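Local coordinates for protein TubZ (PDB 4XCQ) that belongs to the tubulin/FtsZ family of filament-forming proteins and holds guanosine-5'-diphosphate in its Rossmann-like N-terminal domain, at residues A10-G15 with L33-S38; A96-G101 with G127-A132; Y52-A57 with K76-Q81. All coordinates share one frame; numbering follows the deposited sequence.

Contact 1 (A10-G15 with L33-S38); sequences APIGQG and LFINTS. With GDP (guanosine-5'-diphosphate), chain B.
P11 and I35 join the two parallel strands of the first beta-alpha-beta unit of the Rossmann-like domain, strand 7-11 and strand 31-36, which helix 14-26 links. I35 N donates to P11 O at 2.8 Å, and two residues further on G13 N returns the bond to I35 O at 3.0 Å, approaching in the plane of that carbonyl. The I12 CA hydrogen also points at I35 O, and a bridging water lies close to both this oxygen and G13 O. On one side of the paired strands the P11 ring sits over a face of F34, with CG 3.8 Å from the ring centroid and 25° off its normal, a CH-pi contact. On the other side I12 and I35 run side by side, CG1 of I12 meeting CD1 of I35 at 4.0 Å, and A10 CB touches the same methyl.

Beyond the strand end the chain turns into helix 14-26 with G13 at its N-cap, as in the glycine-rich first loop of tubulin-like proteins. Here Q14 N donates to GDP O3B and G15 N to GDP O2A, each over 2.7 Å, so the opening helix turn grips both phosphates. The side chain of N36 packs against this turn. Its CG is roughly anti to the backbone N (chi1 -152°), which lays ND2 3.4 Å from G13 C, while OD1 accepts from S38 N at 3.1 Å in an Asx turn, the donor standing 63° out of the amide carbonyl plane. N36 ND2 also makes a weak bond to D41.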
loop_
_atom_site.group_PDB
_atom_site.type_symbol
_atom_site.label_atom_id
_atom_site.label_comp_id
_atom_site.label_asym_id
_atom_site.label_seq_id
_atom_site.Cartn_x
_atom_site.Cartn_y
_atom_site.Cartn_z
ATOM N N ALA A 10 1.169 4.275 9.187
ATOM C CA ALA A 10 1.456 3.379 10.300
ATOM C C ALA A 10 2.183 2.132 9.791
ATOM O O ALA A 10 1.572 1.076 9.604
ATOM C CB ALA A 10 0.183 3.000 11.023
ATOM N N PRO A 11 3.490 2.260 9.529
ATOM C CA PRO A 11 4.282 1.080 9.168
ATOM C C PRO A 11 4.416 0.100 10.333
ATOM O O PRO A 11 4.777 0.488 11.453
ATOM C CB PRO A 11 5.643 1.672 8.786
ATOM C CG PRO A 11 5.693 2.988 9.480
ATOM C CD PRO A 11 4.285 3.496 9.467
ATOM N N ILE A 12 4.106 -1.163 10.065
ATOM C CA ILE A 12 4.222 -2.211 11.069
ATOM C C ILE A 12 5.180 -3.298 10.580
ATOM O O ILE A 12 4.963 -3.905 9.529
ATOM C CB ILE A 12 2.841 -2.822 11.401
ATOM C CG1 ILE A 12 1.852 -1.720 11.809
ATOM C CG2 ILE A 12 2.961 -3.876 12.488
ATOM C CD1 ILE A 12 0.466 -2.233 12.179
ATOM N N GLY A 13 6.252 -3.525 11.332
ATOM C CA GLY A 13 7.250 -4.511 10.948
ATOM C C GLY A 13 8.400 -3.931 10.149
ATOM O O GLY A 13 8.355 -2.773 9.729
ATOM N N GLN A 14 9.429 -4.748 9.931
ATOM C CA GLN A 14 10.660 -4.296 9.290
ATOM C C GLN A 14 10.436 -3.825 7.853
ATOM O O GLN A 14 10.869 -2.738 7.478
ATOM C CB GLN A 14 11.713 -5.410 9.318
ATOM C CG GLN A 14 13.032 -5.036 8.656
ATOM C CD GLN A 14 14.117 -6.094 8.836
ATOM O OE1 GLN A 14 13.874 -7.172 9.376
ATOM N NE2 GLN A 14 15.321 -5.783 8.375
ATOM N N GLY A 15 9.760 -4.645 7.055
ATOM C CA GLY A 15 9.523 -4.322 5.658
ATOM C C GLY A 15 8.673 -3.078 5.447
ATOM O O GLY A 15 8.987 -2.233 4.607
ATOM N N LEU A 33 4.036 6.996 12.214
ATOM C CA LEU A 33 4.386 6.343 13.464
ATOM C C LEU A 33 4.890 4.942 13.139
ATOM O O LEU A 33 4.134 4.098 12.651
ATOM C CB LEU A 33 3.194 6.282 14.418
ATOM C CG LEU A 33 3.497 5.610 15.761
ATOM C CD1 LEU A 33 4.560 6.391 16.527
ATOM C CD2 LEU A 33 2.242 5.459 16.601
ATOM N N PHE A 34 6.174 4.707 13.384
ATOM C CA PHE A 34 6.780 3.410 13.098
ATOM C C PHE A 34 6.549 2.418 14.236
ATOM O O PHE A 34 7.032 2.606 15.356
ATOM C CB PHE A 34 8.275 3.570 12.828
ATOM C CG PHE A 34 8.587 4.224 11.510
ATOM C CD1 PHE A 34 8.952 3.464 10.412
ATOM C CD2 PHE A 34 8.503 5.599 11.368
ATOM C CE1 PHE A 34 9.235 4.065 9.201
ATOM C CE2 PHE A 34 8.789 6.203 10.159
ATOM C CZ PHE A 34 9.154 5.435 9.075
ATOM N N ILE A 35 5.798 1.364 13.932
ATOM C CA ILE A 35 5.442 0.350 14.909
ATOM C C ILE A 35 6.213 -0.933 14.638
ATOM O O ILE A 35 6.251 -1.405 13.500
ATOM C CB ILE A 35 3.932 0.053 14.878
ATOM C CG1 ILE A 35 3.132 1.360 14.945
ATOM C CG2 ILE A 35 3.547 -0.906 15.998
ATOM C CD1 ILE A 35 1.690 1.223 14.492
ATOM N N ASN A 36 6.823 -1.494 15.678
ATOM C CA ASN A 36 7.575 -2.737 15.532
ATOM C C ASN A 36 7.850 -3.431 16.863
ATOM O O ASN A 36 8.021 -2.787 17.898
ATOM C CB ASN A 36 8.901 -2.471 14.816
ATOM C CG ASN A 36 9.397 -3.677 14.041
ATOM O OD1 ASN A 36 9.098 -4.819 14.388
ATOM N ND2 ASN A 36 10.163 -3.425 12.984
ATOM N N THR A 37 7.891 -4.757 16.829
ATOM C CA THR A 37 8.289 -5.525 17.994
ATOM C C THR A 37 9.803 -5.447 18.172
ATOM O O THR A 37 10.318 -5.621 19.269
ATOM C CB THR A 37 7.859 -6.992 17.875
ATOM O OG1 THR A 37 8.507 -7.587 16.745
ATOM C CG2 THR A 37 6.354 -7.094 17.707
ATOM N N SER A 38 10.507 -5.170 17.079
ATOM C CA SER A 38 11.963 -5.096 17.096
ATOM C C SER A 38 12.437 -3.668 17.327
ATOM O O SER A 38 12.227 -2.790 16.487
ATOM C CB SER A 38 12.541 -5.636 15.781
ATOM O OG SER A 38 13.950 -5.486 15.733
HETATM P PB GDP B . 8.060 -8.464 9.840
HETATM O O1B GDP B . 6.799 -7.827 9.296
HETATM O O2B GDP B . 7.699 -9.464 10.919
HETATM O O3B GDP B . 8.979 -7.409 10.412
HETATM O O3A GDP B . 8.807 -9.251 8.665
HETATM P PA GDP B . 9.348 -8.526 7.339
HETATM O O1A GDP B . 10.855 -8.529 7.267
HETATM O O2A GDP B . 8.794 -7.127 7.185
HETATM O "O5'" GDP B . 8.704 -9.514 6.253
HETATM C "C5'" GDP B . 9.479 -10.504 5.595
HETATM C "C4'" GDP B . 8.768 -10.761 4.282
HETATM O "O4'" GDP B . 8.337 -9.493 3.781
HETATM C "C3'" GDP B . 9.717 -11.360 3.268
HETATM O "O3'" GDP B . 9.236 -12.660 2.935
HETATM C "C2'" GDP B . 9.667 -10.439 2.065
HETATM O "O2'" GDP B . 8.878 -11.056 1.044
HETATM C "C1'" GDP B . 8.941 -9.187 2.522
HETATM N N9 GDP B . 9.826 -8.014 2.757
HETATM C C8 GDP B . 10.629 -7.858 3.831
HETATM N N7 GDP B . 11.296 -6.678 3.790
HETATM C C5 GDP B . 10.905 -6.042 2.669
HETATM C C6 GDP B . 11.221 -4.749 2.021
HETATM O O6 GDP B . 12.039 -3.960 2.547
HETATM N N1 GDP B . 10.610 -4.456 0.864
HETATM C C2 GDP B . 9.730 -5.295 0.285
HETATM N N2 GDP B . 9.158 -4.920 -0.887
HETATM N N3 GDP B . 9.394 -6.498 0.825
HETATM C C4 GDP B . 9.934 -6.920 1.994
HETATM O O HOH W 1 7.894 -0.257 11.257
#

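Contact 2 (A96-G101 with G127-A132). With GDP (guanosine-5'-diphosphate), chain B.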
loop_
_atom_site.group_PDB
_atom_site.type_symbol
_atom_site.label_atom_id
_atom_site.label_comp_id
_atom_site.label_asym_id
_atom_site.label_seq_id
_atom_site.Cartn_x
_atom_site.Cartn_y
_atom_site.Cartn_z
ATOM N N ALA A 96 2.527 -2.693 5.568
ATOM C CA ALA A 96 3.077 -3.926 6.101
ATOM C C ALA A 96 3.361 -4.955 5.013
ATOM O O ALA A 96 2.602 -5.091 4.048
ATOM C CB ALA A 96 2.130 -4.509 7.136
ATOM N N THR A 97 4.469 -5.669 5.177
ATOM C CA THR A 97 4.723 -6.867 4.398
ATOM C C THR A 97 3.830 -7.977 4.939
ATOM O O THR A 97 3.453 -7.970 6.112
ATOM C CB THR A 97 6.197 -7.284 4.456
ATOM O OG1 THR A 97 6.587 -7.489 5.821
ATOM C CG2 THR A 97 7.078 -6.206 3.825
ATOM N N MET A 98 3.476 -8.927 4.087
ATOM C CA MET A 98 2.440 -9.876 4.449
ATOM C C MET A 98 3.011 -11.252 4.804
ATOM O O MET A 98 2.347 -12.058 5.457
ATOM C CB MET A 98 1.414 -9.964 3.309
ATOM C CG MET A 98 0.756 -8.611 3.011
ATOM S SD MET A 98 -0.223 -8.515 1.493
ATOM C CE MET A 98 -1.586 -9.594 1.911
ATOM N N ALA A 99 4.253 -11.503 4.405
ATOM C CA ALA A 99 4.905 -12.777 4.708
ATOM C C ALA A 99 5.652 -12.744 6.045
ATOM O O ALA A 99 6.131 -13.775 6.518
ATOM C CB ALA A 99 5.859 -13.159 3.586
ATOM N N GLY A 100 5.747 -11.565 6.651
ATOM C CA GLY A 100 6.458 -11.405 7.907
ATOM C C GLY A 100 5.678 -11.869 9.126
ATOM O O GLY A 100 4.647 -12.530 9.002
ATOM N N GLY A 101 6.173 -11.524 10.312
ATOM C CA GLY A 101 5.521 -11.914 11.549
ATOM C C GLY A 101 4.724 -10.791 12.194
ATOM O O GLY A 101 3.556 -10.961 12.549
ATOM N N GLY A 127 0.054 -3.356 1.310
ATOM C CA GLY A 127 0.550 -4.685 1.605
ATOM C C GLY A 127 1.516 -5.199 0.555
ATOM O O GLY A 127 1.441 -4.819 -0.616
ATOM N N VAL A 128 2.430 -6.066 0.972
ATOM C CA VAL A 128 3.431 -6.592 0.057
ATOM C C VAL A 128 3.373 -8.115 -0.013
ATOM O O VAL A 128 3.601 -8.807 0.983
ATOM C CB VAL A 128 4.855 -6.158 0.463
ATOM C CG1 VAL A 128 5.838 -6.519 -0.629
ATOM C CG2 VAL A 128 4.899 -4.666 0.742
ATOM N N LEU A 129 3.050 -8.627 -1.195
ATOM C CA LEU A 129 3.019 -10.061 -1.428
ATOM C C LEU A 129 4.446 -10.590 -1.566
ATOM O O LEU A 129 5.281 -9.966 -2.219
ATOM C CB LEU A 129 2.200 -10.380 -2.681
ATOM C CG LEU A 129 0.749 -9.884 -2.692
ATOM C CD1 LEU A 129 0.143 -10.035 -4.074
ATOM C CD2 LEU A 129 -0.092 -10.629 -1.669
ATOM N N PRO A 130 4.732 -11.742 -0.939
ATOM C CA PRO A 130 6.055 -12.377 -1.003
ATOM C C PRO A 130 6.393 -12.867 -2.405
ATOM O O PRO A 130 5.486 -13.015 -3.224
ATOM C CB PRO A 130 5.920 -13.562 -0.045
ATOM C CG PRO A 130 4.455 -13.884 -0.068
ATOM C CD PRO A 130 3.777 -12.546 -0.156
ATOM N N LYS A 131 7.673 -13.114 -2.669
ATOM C CA LYS A 131 8.081 -13.769 -3.910
ATOM C C LYS A 131 7.516 -15.184 -3.924
ATOM O O LYS A 131 7.258 -15.762 -2.868
ATOM C CB LYS A 131 9.607 -13.805 -4.047
ATOM C CG LYS A 131 10.267 -12.458 -4.316
ATOM C CD LYS A 131 11.785 -12.618 -4.380
ATOM C CE LYS A 131 12.506 -11.293 -4.606
ATOM N NZ LYS A 131 12.284 -10.747 -5.971
ATOM N N ALA A 132 7.323 -15.746 -5.113
ATOM C CA ALA A 132 6.757 -17.086 -5.230
ATOM C C ALA A 132 7.720 -18.167 -4.719
ATOM O O ALA A 132 7.298 -19.272 -4.379
ATOM C CB ALA A 132 6.370 -17.363 -6.668
HETATM P PB GDP B . 8.060 -8.464 9.840
HETATM O O1B GDP B . 6.799 -7.827 9.296
HETATM O O2B GDP B . 7.699 -9.464 10.919
HETATM O O3B GDP B . 8.979 -7.409 10.412
HETATM O O3A GDP B . 8.807 -9.251 8.665
HETATM P PA GDP B . 9.348 -8.526 7.339
HETATM O O1A GDP B . 10.855 -8.529 7.267
HETATM O O2A GDP B . 8.794 -7.127 7.185
HETATM O "O5'" GDP B . 8.704 -9.514 6.253
HETATM C "C5'" GDP B . 9.479 -10.504 5.595
HETATM C "C4'" GDP B . 8.768 -10.761 4.282
HETATM O "O4'" GDP B . 8.337 -9.493 3.781
HETATM C "C3'" GDP B . 9.717 -11.360 3.268
HETATM O "O3'" GDP B . 9.236 -12.660 2.935
HETATM C "C2'" GDP B . 9.667 -10.439 2.065
HETATM O "O2'" GDP B . 8.878 -11.056 1.044
HETATM C "C1'" GDP B . 8.941 -9.187 2.522
HETATM N N9 GDP B . 9.826 -8.014 2.757
HETATM C C8 GDP B . 10.629 -7.858 3.831
HETATM N N7 GDP B . 11.296 -6.678 3.790
HETATM C C5 GDP B . 10.905 -6.042 2.669
HETATM C C6 GDP B . 11.221 -4.749 2.021
HETATM O O6 GDP B . 12.039 -3.960 2.547
HETATM N N1 GDP B . 10.610 -4.456 0.864
HETATM C C2 GDP B . 9.730 -5.295 0.285
HETATM N N2 GDP B . 9.158 -4.920 -0.887
HETATM N N3 GDP B . 9.394 -6.498 0.825
HETATM C C4 GDP B . 9.934 -6.920 1.994
HETATM O O HOH W 2 5.631 -10.351 2.062
#
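A96 and G127, followed by T97 and V128, pair in parallel at the ends of strands 91-97 and 122-129. Two backbone bonds tie them: a weak one from V128 N to A96 O at 3.2 Å, and M98 N to V128 O at 3.1 Å. The G127 CA hydrogen also faces A96 O.

Apolar contacts run alongside the pairing and on past the strand ends. M98, bent at chi3 (68°), lies alongside L129 with SD 3.8 Å from CD2, and its sulfur passes over the backbone of G127, which has no side chain in the way. A99 CB meets P130 CB at 3.7 Å, while V128 CB packs against T97.

Polar contacts turn to the nucleotide. Water 2 gives a proton to V128 O (2.8 Å) and takes one from A99 N (3.0 Å), bridging the segments, with only weak contacts to the ribose oxygens O4' and O2'. T97 OG1 lies 2.6 Å from GDP O2A and also near O5', two acceptors competing for one proton, and its CG2 packs against the purine. G101 N donates to GDP O2B at 2.6 Å. The beta-phosphate thus rests on the glycine-rich signature loop that follows strand 91-97 in the tubulin/FtsZ fold.

Contact 3 (Y52-A57 with K76-Q81)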
loop_
_atom_site.group_PDB
_atom_site.type_symbol
_atom_site.label_atom_id
_atom_site.label_comp_id
_atom_site.label_asym_id
_atom_site.label_seq_id
_atom_site.Cartn_x
_atom_site.Cartn_y
_atom_site.Cartn_z
ATOM N N TYR A 52 7.094 3.546 17.858
ATOM C CA TYR A 52 6.483 2.840 18.975
ATOM C C TYR A 52 6.976 1.400 19.041
ATOM O O TYR A 52 6.565 0.553 18.245
ATOM C CB TYR A 52 4.953 2.863 18.882
ATOM C CG TYR A 52 4.280 2.208 20.072
ATOM C CD1 TYR A 52 3.898 2.952 21.179
ATOM C CD2 TYR A 52 4.040 0.839 20.094
ATOM C CE1 TYR A 52 3.290 2.354 22.269
ATOM C CE2 TYR A 52 3.441 0.233 21.182
ATOM C CZ TYR A 52 3.064 0.993 22.262
ATOM O OH TYR A 52 2.458 0.388 23.341
ATOM N N HIS A 53 7.856 1.129 19.998
ATOM C CA HIS A 53 8.291 -0.233 20.259
ATOM C C HIS A 53 7.297 -0.910 21.179
ATOM O O HIS A 53 6.999 -0.416 22.265
ATOM C CB HIS A 53 9.697 -0.262 20.872
ATOM C CG HIS A 53 10.146 -1.627 21.307
ATOM N ND1 HIS A 53 10.317 -1.967 22.630
ATOM C CD2 HIS A 53 10.447 -2.736 20.588
ATOM C CE1 HIS A 53 10.716 -3.228 22.712
ATOM N NE2 HIS A 53 10.800 -3.714 21.487
ATOM N N ILE A 54 6.767 -2.036 20.729
ATOM C CA ILE A 54 5.906 -2.844 21.571
ATOM C C ILE A 54 6.703 -3.325 22.780
ATOM O O ILE A 54 7.716 -4.004 22.624
ATOM C CB ILE A 54 5.323 -4.024 20.789
ATOM C CG1 ILE A 54 4.567 -3.490 19.567
ATOM C CG2 ILE A 54 4.426 -4.873 21.688
ATOM C CD1 ILE A 54 3.903 -4.542 18.736
ATOM N N PRO A 55 6.261 -2.937 23.986
ATOM C CA PRO A 55 6.986 -3.210 25.235
ATOM C C PRO A 55 7.378 -4.676 25.411
ATOM O O PRO A 55 6.601 -5.571 25.080
ATOM C CB PRO A 55 5.990 -2.776 26.314
ATOM C CG PRO A 55 5.198 -1.694 25.656
ATOM C CD PRO A 55 5.049 -2.127 24.220
ATOM N N TYR A 56 8.594 -4.892 25.906
ATOM C CA TYR A 56 9.118 -6.219 26.231
ATOM C C TYR A 56 9.194 -7.157 25.027
ATOM O O TYR A 56 9.268 -8.375 25.190
ATOM C CB TYR A 56 8.274 -6.873 27.328
ATOM C CG TYR A 56 8.071 -6.006 28.552
ATOM C CD1 TYR A 56 9.027 -5.951 29.555
ATOM C CD2 TYR A 56 6.915 -5.252 28.709
ATOM C CE1 TYR A 56 8.842 -5.163 30.679
ATOM C CE2 TYR A 56 6.722 -4.460 29.823
ATOM C CZ TYR A 56 7.687 -4.420 30.806
ATOM O OH TYR A 56 7.494 -3.633 31.922
ATOM N N ALA A 57 9.190 -6.590 23.824
ATOM C CA ALA A 57 9.162 -7.397 22.608
ATOM C C ALA A 57 10.485 -7.393 21.839
ATOM O O ALA A 57 11.317 -6.493 21.990
ATOM C CB ALA A 57 8.033 -6.925 21.694
ATOM N N LYS A 76 -4.842 -1.009 21.719
ATOM C CA LYS A 76 -5.544 0.255 21.919
ATOM C C LYS A 76 -4.583 1.429 22.080
ATOM O O LYS A 76 -4.790 2.482 21.485
ATOM C CB LYS A 76 -6.477 0.172 23.129
ATOM C CG LYS A 76 -7.339 1.413 23.304
ATOM C CD LYS A 76 -8.175 1.351 24.572
ATOM C CE LYS A 76 -9.255 0.285 24.471
ATOM N NZ LYS A 76 -10.083 0.215 25.710
ATOM N N GLN A 77 -3.529 1.251 22.870
ATOM C CA GLN A 77 -2.585 2.344 23.093
ATOM C C GLN A 77 -1.848 2.700 21.809
ATOM O O GLN A 77 -1.574 3.870 21.550
ATOM C CB GLN A 77 -1.582 2.004 24.199
ATOM C CG GLN A 77 -0.402 2.968 24.247
ATOM C CD GLN A 77 0.026 3.319 25.657
ATOM O OE1 GLN A 77 -0.549 2.836 26.633
ATOM N NE2 GLN A 77 1.026 4.187 25.769
ATOM N N ILE A 78 -1.542 1.688 21.003
ATOM C CA ILE A 78 -0.942 1.905 19.690
ATOM C C ILE A 78 -1.824 2.820 18.842
ATOM O O ILE A 78 -1.353 3.791 18.246
ATOM C CB ILE A 78 -0.723 0.574 18.957
ATOM C CG1 ILE A 78 0.439 -0.188 19.599
ATOM C CG2 ILE A 78 -0.453 0.817 17.478
ATOM C CD1 ILE A 78 0.689 -1.541 18.994
ATOM N N ILE A 79 -3.111 2.505 18.814
ATOM C CA ILE A 79 -4.093 3.317 18.117
ATOM C C ILE A 79 -4.216 4.686 18.777
ATOM O O ILE A 79 -4.399 5.698 18.100
ATOM C CB ILE A 79 -5.456 2.606 18.084
ATOM C CG1 ILE A 79 -5.355 1.357 17.208
ATOM C CG2 ILE A 79 -6.554 3.533 17.569
ATOM C CD1 ILE A 79 -6.593 0.531 17.200
ATOM N N ALA A 80 -4.091 4.716 20.100
ATOM C CA ALA A 80 -4.126 5.974 20.839
ATOM C C ALA A 80 -2.967 6.870 20.414
ATOM O O ALA A 80 -3.142 8.070 20.196
ATOM C CB ALA A 80 -4.082 5.713 22.336
ATOM N N GLN A 81 -1.787 6.269 20.288
ATOM C CA GLN A 81 -0.592 6.979 19.846
ATOM C C GLN A 81 -0.832 7.668 18.508
ATOM O O GLN A 81 -0.635 8.874 18.375
ATOM C CB GLN A 81 0.594 6.016 19.732
ATOM C CG GLN A 81 1.071 5.438 21.052
ATOM C CD GLN A 81 2.308 6.129 21.579
ATOM O OE1 GLN A 81 3.084 6.703 20.815
ATOM N NE2 GLN A 81 2.499 6.080 22.893
#
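Y52 meets I78 where edge strand 51-53 of the Rossmann-like sheet is flanked by helix 75-85, a strand-against-helix packing at the margin of the domain. The tight part lies toward the sheet. With CG anti to the backbone N (chi1 -177°), the Y52 ring reaches out to the helix and crosses I78 at about a right angle; its CE2 comes within 3.4 Å of I78 CG1, and CD2 within 3.8 Å of the same atom. The end of I78 then reaches I54, whose CG1 is a looser 4.4 Å from I78 CD1. Both isoleucines are buried: I78 continues onto I35 of the neighbouring strand and I110 of helix 102-117, and I54 also touches I106 of that helix. Past I54 the chain reverses in a type II turn to A57, and P55 to A57 make no contact with 76-81.

Toward solvent the packing is carried by two glutamines one helical turn apart, Q81 through its amide and CG, Q77 through CG. Q81, partly exposed, bends at chi2 and brings CD to 3.6 Å from Y52 CD1, its amide plane inclined 57° to the ring, so the group neither stacks flat on the tyrosine nor stands upright to it. Q77, the more exposed of the pair, approaches the hydroxyl end of the ring through an aliphatic carbon alone, CG lying 4.0 Å from Y52 OH.

Overall arrangement
All three contacts involve one mixed sheet, whose order 51-53, 31-36, 7-11, 91-97, 122-129 runs from contact 3 through contact 1 to contact 2. Along the chain they come in the order 1, 3, 2, each closing before the next opens. Contacts 1 and 3 have centres about 10 Å apart and are tied by probable hydrogen bonds, F34 O to Y52 N and N36 O to I54 N. Contacts 1 and 2, with centres about 14 Å apart, touch where G15 packs on T97 and share GDP, gripping it from neighbouring strand ends. Contact 3, about 22 Å from contact 2 between centres, belongs to the outer edge of the same domain, where the side chain of I54 is still about 10 Å from GDP.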